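Local coordinates for extracellular solute-binding protein, family 1 (Bifidobacterium longum subsp. infantis ATCC 15697, PDB 3QUF) that probably captures an extracellular solute, perhaps a carbohydrate, and delivers it to an ABC-type importer, as in other family 1 solute-binding proteins, at residues N41-V46 with A322-E327; M132-W137 with E331-A336; D161-M166 with L259-S264; K169-G174 with A235-Q240. One frame throughout, in Å; residues are numbered along the deposited sequence.

Contact 1 (N41-V46 with A322-E327). With SO4 (sulfate ion), chain C.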
loop_
_atom_site.group_PDB
_atom_site.type_symbol
_atom_site.label_atom_id
_atom_site.label_comp_id
_atom_site.label_asym_id
_atom_site.label_seq_id
_atom_site.Cartn_x
_atom_site.Cartn_y
_atom_site.Cartn_z
ATOM N N ASN A 41 4.951 -17.401 -10.461
ATOM C CA ASN A 41 6.082 -16.525 -10.836
ATOM C C ASN A 41 6.462 -15.586 -9.714
ATOM O O ASN A 41 7.524 -14.998 -9.774
ATOM C CB ASN A 41 5.889 -15.758 -12.145
ATOM C CG ASN A 41 4.618 -14.937 -12.209
ATOM O OD1 ASN A 41 4.106 -14.437 -11.228
ATOM N ND2 ASN A 41 4.130 -14.745 -13.446
ATOM N N GLN A 42 5.619 -15.473 -8.699
ATOM C CA GLN A 42 5.949 -14.660 -7.509
ATOM C C GLN A 42 6.440 -15.469 -6.309
ATOM O O GLN A 42 7.337 -15.039 -5.580
ATOM C CB GLN A 42 4.730 -13.872 -7.075
ATOM C CG GLN A 42 4.270 -12.815 -8.073
ATOM C CD GLN A 42 2.815 -12.357 -7.799
ATOM O OE1 GLN A 42 1.837 -13.151 -7.811
ATOM N NE2 GLN A 42 2.671 -11.070 -7.580
ATOM N N ILE A 43 5.838 -16.631 -6.072
ATOM C CA ILE A 43 6.145 -17.408 -4.852
ATOM C C ILE A 43 6.741 -18.795 -5.104
ATOM O O ILE A 43 7.144 -19.473 -4.158
ATOM C CB ILE A 43 4.869 -17.505 -3.947
ATOM C CG1 ILE A 43 5.245 -17.683 -2.467
ATOM C CG2 ILE A 43 3.945 -18.583 -4.446
ATOM C CD1 ILE A 43 4.349 -17.096 -1.485
ATOM N N GLY A 44 6.838 -19.211 -6.372
ATOM C CA GLY A 44 7.284 -20.565 -6.683
ATOM C C GLY A 44 8.675 -20.896 -6.177
ATOM O O GLY A 44 8.906 -22.009 -5.728
ATOM N N GLU A 45 9.611 -19.950 -6.282
ATOM C CA GLU A 45 10.981 -20.170 -5.790
ATOM C C GLU A 45 11.022 -20.313 -4.278
ATOM O O GLU A 45 11.851 -21.090 -3.727
ATOM C CB GLU A 45 11.953 -19.059 -6.218
ATOM C CG GLU A 45 13.370 -19.262 -5.634
ATOM C CD GLU A 45 14.436 -18.357 -6.239
ATOM O OE1 GLU A 45 14.082 -17.418 -6.977
ATOM O OE2 GLU A 45 15.637 -18.610 -5.984
ATOM N N VAL A 46 10.153 -19.576 -3.580
ATOM C CA VAL A 46 10.031 -19.745 -2.138
ATOM C C VAL A 46 9.575 -21.178 -1.820
ATOM O O VAL A 46 10.168 -21.878 -0.982
ATOM C CB VAL A 46 9.035 -18.713 -1.510
ATOM C CG1 VAL A 46 8.810 -18.997 -0.032
ATOM C CG2 VAL A 46 9.538 -17.293 -1.703
ATOM N N ALA A 322 8.276 -19.338 8.953
ATOM C CA ALA A 322 9.634 -19.040 9.378
ATOM C C ALA A 322 10.583 -18.939 8.212
ATOM O O ALA A 322 11.485 -18.104 8.225
ATOM C CB ALA A 322 10.127 -20.090 10.386
ATOM N N TYR A 323 10.415 -19.830 7.222
ATOM C CA TYR A 323 11.222 -19.783 6.011
ATOM C C TYR A 323 10.961 -18.539 5.197
ATOM O O TYR A 323 11.889 -17.917 4.639
ATOM C CB TYR A 323 10.964 -21.043 5.160
ATOM C CG TYR A 323 11.796 -21.055 3.895
ATOM C CD1 TYR A 323 13.125 -21.421 3.927
ATOM C CD2 TYR A 323 11.263 -20.659 2.701
ATOM C CE1 TYR A 323 13.884 -21.426 2.772
ATOM C CE2 TYR A 323 12.027 -20.643 1.524
ATOM C CZ TYR A 323 13.331 -21.020 1.592
ATOM O OH TYR A 323 14.125 -21.036 0.467
ATOM N N LEU A 324 9.699 -18.168 5.075
ATOM C CA LEU A 324 9.308 -16.925 4.385
ATOM C C LEU A 324 10.031 -15.740 5.013
ATOM O O LEU A 324 10.621 -14.913 4.301
ATOM C CB LEU A 324 7.795 -16.684 4.442
ATOM C CG LEU A 324 6.896 -17.336 3.388
ATOM C CD1 LEU A 324 5.420 -17.344 3.847
ATOM C CD2 LEU A 324 7.025 -16.628 2.078
ATOM N N ASN A 325 10.013 -15.685 6.333
ATOM C CA ASN A 325 10.783 -14.682 7.102
ATOM C C ASN A 325 12.179 -15.155 7.458
ATOM O O ASN A 325 12.545 -15.249 8.633
ATOM C CB ASN A 325 10.024 -14.226 8.346
ATOM C CG ASN A 325 10.675 -13.033 9.016
ATOM O OD1 ASN A 325 11.482 -12.330 8.398
ATOM N ND2 ASN A 325 10.444 -12.878 10.298
ATOM N N SER A 326 12.946 -15.465 6.415
ATOM C CA SER A 326 14.365 -15.814 6.498
ATOM C C SER A 326 15.071 -15.106 5.331
ATOM O O SER A 326 14.458 -14.698 4.365
ATOM C CB SER A 326 14.593 -17.331 6.390
ATOM O OG SER A 326 14.387 -17.854 5.070
ATOM N N GLU A 327 16.385 -14.987 5.411
ATOM C CA GLU A 327 17.131 -14.263 4.398
ATOM C C GLU A 327 16.907 -14.884 3.001
ATOM O O GLU A 327 16.603 -14.184 2.056
ATOM C CB GLU A 327 18.611 -14.226 4.780
ATOM C CG GLU A 327 19.423 -13.258 3.953
ATOM C CD GLU A 327 20.893 -13.248 4.354
ATOM O OE1 GLU A 327 21.320 -14.043 5.238
ATOM O OE2 GLU A 327 21.626 -12.437 3.788
HETATM S S SO4 C . 17.835 -16.080 8.475
HETATM O O1 SO4 C . 17.382 -14.893 7.779
HETATM O O2 SO4 C . 16.725 -16.776 9.167
HETATM O O3 SO4 C . 18.489 -17.001 7.541
HETATM O O4 SO4 C . 18.782 -15.631 9.497
HETATM O O HOH W 1 13.607 -19.838 -1.861
#
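Val46, on helix 40-53, meets both Tyr323 and Leu324 at the C-terminal end of helix 311-324, and most of the contact is apolar. The CG1 branch of Val46 lies anti to the backbone N (chi1 174°), which sends that methyl in between the two partners. Val46 CG1 packs 3.6 Å from Leu324 CD2 in the leucine conformer described here, the two side chains crossing at about a right angle, and 3.9 Å from Tyr323 CE2, where it sits at the edge of the ring in its plane. Ile43, one turn earlier, adds a looser approach of its CD1 to the same Leu324 methyl. Both Ile43 and Leu324 also rest on Phe303 of strand 295-305, so the pair belongs to the layer between helices and sheet. The carbonyl O of Val46 makes a close van der Waals approach, 3.4 Å from Tyr323 CE2 and oblique to the ring.

The polar contacts skirt this apolar patch. A water in the plane of the Tyr323 ring donates to Glu45 O (2.9 Å) and to Tyr323 OH (2.7 Å), bridging the two helices. The same hydroxyl is also hydrogen-bonded to Glu328.

A third group of bonds lies where helix 311-324 gives way to the next helix. Ser326 OG donates to Tyr323 O and, as N-cap of the following helix, is bonded to Gly329 N. Glu327 N donates to O1 of a sulfate, probably from the crystallisation liquor.

Chemically, then, buried methyl packing joins the helices, while the tyrosine hydroxyl, gripped by water and carboxylate, finds its polar partners at the margin of the apolar patch.

Contact 2 (M132-W137 with E331-A336)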
loop_
_atom_site.group_PDB
_atom_site.type_symbol
_atom_site.label_atom_id
_atom_site.label_comp_id
_atom_site.label_asym_id
_atom_site.label_seq_id
_atom_site.Cartn_x
_atom_site.Cartn_y
_atom_site.Cartn_z
HETATM N N MSE A 132 0.995 -12.596 8.956
HETATM C CA MSE A 132 2.306 -12.012 8.903
HETATM C C MSE A 132 2.594 -11.537 7.492
HETATM O O MSE A 132 2.645 -12.361 6.567
HETATM C CB MSE A 132 3.380 -13.060 9.303
HETATM C CG MSE A 132 4.792 -12.586 9.018
HETATM SE SE MSE A 132 6.129 -13.994 9.235
HETATM C CE MSE A 132 5.706 -14.942 7.681
ATOM N N PRO A 133 2.811 -10.222 7.308
ATOM C CA PRO A 133 3.341 -9.718 6.054
ATOM C C PRO A 133 4.859 -9.762 6.081
ATOM O O PRO A 133 5.471 -9.577 7.136
ATOM C CB PRO A 133 2.888 -8.263 6.056
ATOM C CG PRO A 133 2.881 -7.876 7.496
ATOM C CD PRO A 133 2.730 -9.150 8.323
ATOM N N VAL A 134 5.462 -10.026 4.932
ATOM C CA VAL A 134 6.889 -9.957 4.830
ATOM C C VAL A 134 7.393 -8.986 3.767
ATOM O O VAL A 134 8.614 -8.789 3.659
ATOM C CB VAL A 134 7.520 -11.331 4.590
ATOM C CG1 VAL A 134 7.202 -12.252 5.796
ATOM C CG2 VAL A 134 7.032 -11.934 3.240
ATOM N N SER A 135 6.486 -8.371 3.024
ATOM C CA SER A 135 6.887 -7.541 1.900
ATOM C C SER A 135 5.877 -6.443 1.693
ATOM O O SER A 135 4.751 -6.512 2.202
ATOM C CB SER A 135 7.037 -8.374 0.643
ATOM O OG SER A 135 5.819 -8.956 0.329
ATOM N N ALA A 136 6.287 -5.418 0.944
ATOM C CA ALA A 136 5.498 -4.206 0.804
ATOM C C ALA A 136 5.778 -3.580 -0.540
ATOM O O ALA A 136 6.810 -3.802 -1.167
ATOM C CB ALA A 136 5.838 -3.205 1.914
ATOM N N TRP A 137 4.836 -2.770 -0.961
ATOM C CA TRP A 137 5.012 -1.883 -2.086
ATOM C C TRP A 137 5.065 -0.445 -1.591
ATOM O O TRP A 137 4.574 -0.144 -0.491
ATOM C CB TRP A 137 3.828 -2.046 -3.032
ATOM C CG TRP A 137 2.507 -1.616 -2.443
ATOM C CD1 TRP A 137 1.617 -2.374 -1.718
ATOM C CD2 TRP A 137 1.923 -0.304 -2.514
ATOM N NE1 TRP A 137 0.557 -1.618 -1.299
ATOM C CE2 TRP A 137 0.693 -0.352 -1.809
ATOM C CE3 TRP A 137 2.306 0.888 -3.119
ATOM C CZ2 TRP A 137 -0.113 0.761 -1.660
ATOM C CZ3 TRP A 137 1.484 2.010 -2.976
ATOM C CH2 TRP A 137 0.297 1.933 -2.250
ATOM N N GLU A 331 14.655 -12.931 0.073
ATOM C CA GLU A 331 15.322 -12.561 -1.181
ATOM C C GLU A 331 14.562 -13.147 -2.366
ATOM O O GLU A 331 14.307 -12.444 -3.347
ATOM C CB GLU A 331 16.780 -13.014 -1.196
ATOM C CG GLU A 331 17.455 -12.702 -2.539
ATOM C CD GLU A 331 18.968 -12.689 -2.460
ATOM O OE1 GLU A 331 19.525 -13.356 -1.550
ATOM O OE2 GLU A 331 19.597 -11.988 -3.315
ATOM N N ALA A 332 14.187 -14.419 -2.248
ATOM C CA ALA A 332 13.457 -15.087 -3.318
ATOM C C ALA A 332 12.100 -14.442 -3.590
ATOM O O ALA A 332 11.761 -14.197 -4.731
ATOM C CB ALA A 332 13.279 -16.577 -3.018
ATOM N N PHE A 333 11.377 -14.121 -2.547
ATOM C CA PHE A 333 10.033 -13.571 -2.700
ATOM C C PHE A 333 10.069 -12.130 -3.221
ATOM O O PHE A 333 9.391 -11.806 -4.184
ATOM C CB PHE A 333 9.331 -13.631 -1.372
ATOM C CG PHE A 333 7.851 -13.287 -1.433
ATOM C CD1 PHE A 333 7.062 -13.600 -2.530
ATOM C CD2 PHE A 333 7.243 -12.707 -0.338
ATOM C CE1 PHE A 333 5.711 -13.285 -2.549
ATOM C CE2 PHE A 333 5.890 -12.381 -0.360
ATOM C CZ PHE A 333 5.130 -12.685 -1.452
ATOM N N THR A 334 10.894 -11.281 -2.595
ATOM C CA THR A 334 10.914 -9.871 -2.983
ATOM C C THR A 334 11.471 -9.687 -4.397
ATOM O O THR A 334 10.973 -8.842 -5.157
ATOM C CB THR A 334 11.722 -9.005 -1.996
ATOM O OG1 THR A 334 13.057 -9.536 -1.881
ATOM C CG2 THR A 334 10.993 -8.943 -0.632
ATOM N N SER A 335 12.456 -10.480 -4.760
ATOM C CA SER A 335 13.048 -10.358 -6.102
ATOM C C SER A 335 12.027 -10.795 -7.167
ATOM O O SER A 335 11.904 -10.130 -8.191
ATOM C CB SER A 335 14.385 -11.104 -6.222
ATOM O OG SER A 335 14.184 -12.504 -6.132
ATOM N N ALA A 336 11.271 -11.875 -6.919
ATOM C CA ALA A 336 10.281 -12.363 -7.896
ATOM C C ALA A 336 9.063 -11.464 -8.005
ATOM O O ALA A 336 8.517 -11.274 -9.106
ATOM C CB ALA A 336 9.836 -13.804 -7.553
#
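The ring of Phe333, on helix 327-337, receives Val134 at its edge: Val134 CG2 lies near the ring plane, 3.7 Å from Phe333 CD2, and the two side chains cross at about a right angle. Ser135 OG approaches the ring obliquely, 3.5 Å from Phe333 CE2. Another aromatic group, Phe38, meets Phe333 edge-to-face. The ring extends toward the strand because its CG is anti to the backbone N (chi1 -171°).

Beside the ring, a smaller aliphatic touch joins Ser135 CB to Thr334 CG2 at 4.2 Å. The threonine presents its methyl here, while its OG1 bonds back to the carbonyl of Leu330 in the preceding turn. Elsewhere on the helix Ser335 is bound in the same way, its OG donating to Glu331 O at 2.8 Å; the backbone N of Ser335 reaches that oxygen from the opposite face of the carbonyl plane.

Backbone bonds of Ser135 to Asp300 and of Ala136 to Leu340 anchor the segment between neighbouring strands. Helix 327-337 thus covers the start of strand 135-144, a helix-on-sheet packing typical of the alpha/beta lobes of periplasmic-type solute-binding proteins.

Contact 3 (D161-M166 with L259-S264)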
loop_
_atom_site.group_PDB
_atom_site.type_symbol
_atom_site.label_atom_id
_atom_site.label_comp_id
_atom_site.label_asym_id
_atom_site.label_seq_id
_atom_site.Cartn_x
_atom_site.Cartn_y
_atom_site.Cartn_z
ATOM N N ASP A 161 1.803 23.516 1.002
ATOM C CA ASP A 161 1.670 24.918 0.613
ATOM C C ASP A 161 2.778 25.276 -0.394
ATOM O O ASP A 161 2.525 25.953 -1.395
ATOM C CB ASP A 161 1.710 25.827 1.856
ATOM C CG ASP A 161 0.561 25.553 2.818
ATOM O OD1 ASP A 161 -0.258 24.656 2.540
ATOM O OD2 ASP A 161 0.466 26.240 3.859
ATOM N N GLU A 162 3.996 24.797 -0.154
ATOM C CA GLU A 162 5.113 25.018 -1.094
ATOM C C GLU A 162 4.888 24.297 -2.435
ATOM O O GLU A 162 5.273 24.771 -3.521
ATOM C CB GLU A 162 6.442 24.569 -0.458
ATOM C CG GLU A 162 6.878 25.377 0.771
ATOM C CD GLU A 162 7.840 24.622 1.720
ATOM O OE1 GLU A 162 8.012 23.394 1.589
ATOM O OE2 GLU A 162 8.450 25.277 2.600
ATOM N N PHE A 163 4.275 23.126 -2.365
ATOM C CA PHE A 163 3.897 22.401 -3.570
ATOM C C PHE A 163 2.885 23.172 -4.416
ATOM O O PHE A 163 2.968 23.175 -5.659
ATOM C CB PHE A 163 3.337 21.025 -3.175
ATOM C CG PHE A 163 2.765 20.221 -4.318
ATOM C CD1 PHE A 163 3.592 19.580 -5.212
ATOM C CD2 PHE A 163 1.397 20.029 -4.429
ATOM C CE1 PHE A 163 3.055 18.799 -6.249
ATOM C CE2 PHE A 163 0.866 19.252 -5.441
ATOM C CZ PHE A 163 1.710 18.642 -6.351
ATOM N N ILE A 164 1.926 23.821 -3.762
ATOM C CA ILE A 164 0.928 24.609 -4.479
ATOM C C ILE A 164 1.647 25.796 -5.144
ATOM O O ILE A 164 1.422 26.086 -6.332
ATOM C CB ILE A 164 -0.214 25.086 -3.560
ATOM C CG1 ILE A 164 -1.100 23.899 -3.155
ATOM C CG2 ILE A 164 -1.082 26.144 -4.259
ATOM C CD1 ILE A 164 -2.144 24.216 -2.082
ATOM N N GLU A 165 2.526 26.455 -4.396
ATOM C CA GLU A 165 3.270 27.609 -4.939
ATOM C C GLU A 165 4.149 27.175 -6.125
ATOM O O GLU A 165 4.201 27.874 -7.134
ATOM C CB GLU A 165 4.132 28.264 -3.866
ATOM C CG GLU A 165 3.347 29.042 -2.806
ATOM C CD GLU A 165 2.429 30.154 -3.374
ATOM O OE1 GLU A 165 2.919 31.022 -4.137
ATOM O OE2 GLU A 165 1.212 30.154 -3.050
HETATM N N MSE A 166 4.792 26.010 -6.019
HETATM C CA MSE A 166 5.609 25.483 -7.116
HETATM C C MSE A 166 4.757 25.180 -8.341
HETATM O O MSE A 166 5.163 25.488 -9.469
HETATM C CB MSE A 166 6.337 24.212 -6.683
HETATM C CG MSE A 166 7.323 23.648 -7.706
HETATM SE SE MSE A 166 7.721 21.780 -7.377
HETATM C CE MSE A 166 5.891 21.074 -7.472
ATOM N N LEU A 259 5.205 17.431 -18.128
ATOM C CA LEU A 259 4.625 17.271 -16.787
ATOM C C LEU A 259 5.671 17.385 -15.679
ATOM O O LEU A 259 6.640 16.630 -15.646
ATOM C CB LEU A 259 3.926 15.912 -16.699
ATOM C CG LEU A 259 3.167 15.610 -15.403
ATOM C CD1 LEU A 259 2.071 16.715 -15.213
ATOM C CD2 LEU A 259 2.564 14.201 -15.381
ATOM N N GLY A 260 5.445 18.310 -14.748
ATOM C CA GLY A 260 6.369 18.504 -13.637
ATOM C C GLY A 260 6.470 17.317 -12.693
ATOM O O GLY A 260 7.574 16.924 -12.279
ATOM N N VAL A 261 5.325 16.750 -12.336
ATOM C CA VAL A 261 5.254 15.787 -11.221
ATOM C C VAL A 261 4.182 14.778 -11.504
ATOM O O VAL A 261 3.087 15.142 -12.008
ATOM C CB VAL A 261 4.838 16.500 -9.932
ATOM C CG1 VAL A 261 4.779 15.473 -8.747
ATOM C CG2 VAL A 261 5.749 17.683 -9.635
HETATM N N MSE A 262 4.466 13.518 -11.186
HETATM C CA MSE A 262 3.459 12.450 -11.194
HETATM C C MSE A 262 3.651 11.564 -9.977
HETATM O O MSE A 262 4.765 11.484 -9.460
HETATM C CB MSE A 262 3.629 11.610 -12.472
HETATM C CG MSE A 262 4.811 10.666 -12.442
HETATM SE SE MSE A 262 4.865 9.480 -14.025
HETATM C CE MSE A 262 3.413 8.379 -13.701
ATOM N N ARG A 263 2.576 10.904 -9.548
ATOM C CA ARG A 263 2.667 9.870 -8.552
ATOM C C ARG A 263 2.978 8.569 -9.273
ATOM O O ARG A 263 2.277 8.174 -10.202
ATOM C CB ARG A 263 1.355 9.792 -7.779
ATOM C CG ARG A 263 1.334 8.793 -6.677
ATOM C CD ARG A 263 0.934 7.405 -7.114
ATOM N NE ARG A 263 0.653 6.511 -5.976
ATOM C CZ ARG A 263 0.242 5.266 -6.096
ATOM N NH1 ARG A 263 0.022 4.733 -7.298
ATOM N NH2 ARG A 263 0.017 4.550 -5.007
ATOM N N SER A 264 4.016 7.878 -8.835
ATOM C CA SER A 264 4.297 6.560 -9.379
ATOM C C SER A 264 5.035 5.706 -8.359
ATOM O O SER A 264 4.954 5.942 -7.156
ATOM C CB SER A 264 5.074 6.673 -10.685
ATOM O OG SER A 264 5.109 5.399 -11.352
#
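In Met166, a selenomethionine, CG stands anti to the backbone N (chi1 -174°) and the chain runs on extended until it bends at the selenium (chi3 58°), a turn that, in the conformer described, brings CE against Val261. The valine answers with CG2, the branch beside its own backbone N, and Met166 CE meets Val261 CG2 at 4.0 Å as the side chains cross obliquely. Phe163, one turn earlier on helix 160-172, reaches the same methyl more distantly: its CE1 lies 4.5 Å from Val261 CG2, which sits at the ring's edge, near its plane.

A single valine branch therefore serves two residues spaced three apart on one side of the helix. The backbones stay well separated, with 9.6 Å between Met166 CA and Gly260 CA, and long side chains span the gap. Other apolar groups join them: Phe163 meets the rings of Trp160 and Phe141, Val261 also lies on Phe141 of strand 135-144, and Met166 rests on Tyr153 and Pro157.

All three touching residues are buried, and what they offer one another is methyl, selenomethyl and ring carbon. The contact is consequently one of dispersion and exclusion of water, joining helix 160-172 to strand 259-264 without a directional bond between the two segments.

Contact 4 (K169-G174 with A235-Q240)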
loop_
_atom_site.group_PDB
_atom_site.type_symbol
_atom_site.label_atom_id
_atom_site.label_comp_id
_atom_site.label_asym_id
_atom_site.label_seq_id
_atom_site.Cartn_x
_atom_site.Cartn_y
_atom_site.Cartn_z
ATOM N N LYS A 169 3.642 28.253 -10.430
ATOM C CA LYS A 169 4.755 28.739 -11.233
ATOM C C LYS A 169 4.996 27.882 -12.459
ATOM O O LYS A 169 5.267 28.401 -13.527
ATOM C CB LYS A 169 6.027 28.795 -10.411
ATOM C CG LYS A 169 5.999 29.801 -9.267
ATOM C CD LYS A 169 7.308 29.743 -8.470
ATOM C CE LYS A 169 7.293 30.597 -7.187
ATOM N NZ LYS A 169 8.297 30.080 -6.180
ATOM N N ILE A 170 4.936 26.557 -12.305
ATOM C CA ILE A 170 5.105 25.676 -13.442
ATOM C C ILE A 170 3.987 25.904 -14.452
ATOM O O ILE A 170 4.226 25.892 -15.661
ATOM C CB ILE A 170 5.131 24.172 -13.015
ATOM C CG1 ILE A 170 6.427 23.845 -12.268
ATOM C CG2 ILE A 170 4.969 23.260 -14.225
ATOM C CD1 ILE A 170 6.399 22.420 -11.568
ATOM N N ASN A 171 2.761 26.104 -13.977
ATOM C CA ASN A 171 1.633 26.199 -14.897
ATOM C C ASN A 171 1.722 27.469 -15.710
ATOM O O ASN A 171 1.345 27.462 -16.890
ATOM C CB ASN A 171 0.299 26.100 -14.170
ATOM C CG ASN A 171 -0.012 24.670 -13.720
ATOM O OD1 ASN A 171 0.393 23.691 -14.358
ATOM N ND2 ASN A 171 -0.752 24.553 -12.633
ATOM N N SER A 172 2.258 28.512 -15.068
ATOM C CA SER A 172 2.575 29.797 -15.699
ATOM C C SER A 172 3.404 29.623 -16.966
ATOM O O SER A 172 3.196 30.356 -17.935
ATOM C CB SER A 172 3.382 30.698 -14.737
ATOM O OG SER A 172 2.621 31.097 -13.607
ATOM N N ASN A 173 4.349 28.679 -16.951
ATOM C CA ASN A 173 5.244 28.455 -18.098
ATOM C C ASN A 173 4.700 27.487 -19.158
ATOM O O ASN A 173 5.474 26.834 -19.854
ATOM C CB ASN A 173 6.623 27.974 -17.627
ATOM C CG ASN A 173 7.169 28.790 -16.465
ATOM O OD1 ASN A 173 6.815 29.955 -16.294
ATOM N ND2 ASN A 173 8.037 28.178 -15.660
ATOM N N GLY A 174 3.379 27.391 -19.290
ATOM C CA GLY A 174 2.756 26.553 -20.329
ATOM C C GLY A 174 2.932 25.056 -20.132
ATOM O O GLY A 174 2.471 24.239 -20.956
ATOM N N ALA A 235 -6.245 26.241 -6.925
ATOM C CA ALA A 235 -5.058 26.915 -7.423
ATOM C C ALA A 235 -4.667 26.509 -8.854
ATOM O O ALA A 235 -3.749 27.103 -9.418
ATOM C CB ALA A 235 -3.892 26.702 -6.475
ATOM N N GLY A 236 -5.339 25.509 -9.428
ATOM C CA GLY A 236 -5.008 25.014 -10.751
ATOM C C GLY A 236 -3.905 23.950 -10.764
ATOM O O GLY A 236 -3.570 23.430 -11.827
ATOM N N VAL A 237 -3.391 23.587 -9.589
ATOM C CA VAL A 237 -2.258 22.631 -9.486
ATOM C C VAL A 237 -2.726 21.174 -9.630
ATOM O O VAL A 237 -2.052 20.377 -10.274
ATOM C CB VAL A 237 -1.433 22.877 -8.193
ATOM C CG1 VAL A 237 -0.280 21.842 -8.010
ATOM C CG2 VAL A 237 -0.868 24.310 -8.213
ATOM N N ILE A 238 -3.893 20.837 -9.080
ATOM C CA ILE A 238 -4.604 19.612 -9.446
ATOM C C ILE A 238 -5.723 20.010 -10.438
ATOM O O ILE A 238 -6.805 20.436 -10.010
ATOM C CB ILE A 238 -5.216 18.897 -8.249
ATOM C CG1 ILE A 238 -4.138 18.579 -7.198
ATOM C CG2 ILE A 238 -5.852 17.613 -8.711
ATOM C CD1 ILE A 238 -4.686 17.974 -5.882
ATOM N N PRO A 239 -5.465 19.862 -11.743
ATOM C CA PRO A 239 -6.319 20.549 -12.748
ATOM C C PRO A 239 -7.543 19.725 -13.164
ATOM O O PRO A 239 -7.524 18.504 -13.046
ATOM C CB PRO A 239 -5.340 20.766 -13.898
ATOM C CG PRO A 239 -4.485 19.509 -13.880
ATOM C CD PRO A 239 -4.316 19.185 -12.385
ATOM N N GLN A 240 -8.621 20.371 -13.653
ATOM C CA GLN A 240 -9.826 19.596 -14.015
ATOM C C GLN A 240 -9.511 18.660 -15.183
ATOM O O GLN A 240 -10.141 17.628 -15.324
ATOM C CB GLN A 240 -11.062 20.472 -14.351
ATOM C CG GLN A 240 -11.643 21.242 -13.143
ATOM C CD GLN A 240 -11.039 22.627 -13.068
ATOM O OE1 GLN A 240 -9.878 22.813 -13.442
ATOM N NE2 GLN A 240 -11.842 23.625 -12.643
HETATM O O HOH W 2 -0.995 21.258 -12.859
HETATM O O HOH W 3 -1.961 26.869 -11.507
#
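Around Asn171 and Val237, whose CA atoms are 7.6 Å apart, the last turn of helix 160-172 faces the loop that leaves helix 223-234, where Gly236 takes a positive phi (86°) and completes a Schellman motif. One side chain does nearly all the bridging. Asn171 CG is anti to its carbonyl carbon (chi1 -74°), and the carboxamide extends to the loop with Asn171 ND2 3.1 Å from Gly236 O. The same Asn171 ND2 passes 4.0 Å from Val237 CA.

Two waters extend the amide's reach. Asn171 ND2 donates to one of them at 2.8 Å, and this water in turn donates to Ala235 O, also at 2.8 Å. The second lies 2.9 Å from Val237 O and 3.2 Å from Asn171 OD1, positioned to donate to either, but has more acceptors in reach than protons. Asn171 OD1 has a direct partner too, the backbone N of Ala177. The Ala177 N bond to OD1 and the water accepting from ND2 together support the assigned orientation of the amide, and the carbonyl of Ala235, just past helix 223-234, is linked to Asn171 through a water.

Neighbouring elements close in around this polar bridge. Ala235 and Val237 lie against Lys168 of helix 160-172, Ile238 packs on Trp229 and Ala232 of helix 223-234, and the bond to Ala177 ties Asn171 to strand 176-178, which runs parallel to strand 259-264.

From the N terminus, helix 40-53 carries the first of the four contacts' segments, and contact 1 closes a long loop by meeting helix 311-324. Contact 2 starts at 132-137 and ends on the next helix, 327-337, so the two loops cross; they also touch, Val46 CG2 lying 3.7 Å from Phe333 CB. Contact 3 falls within both loops, and contact 4 within contact 3, the pair sharing helix 160-172. Contacts 1 and 2 lie on one side of the chain's centre, and contact 4 is on the opposite side from both; contact 3 is opposite contact 1. Neighbouring strands 135-144 and 259-264 connect contacts 2 and 3, where Trp137 packs on Arg263.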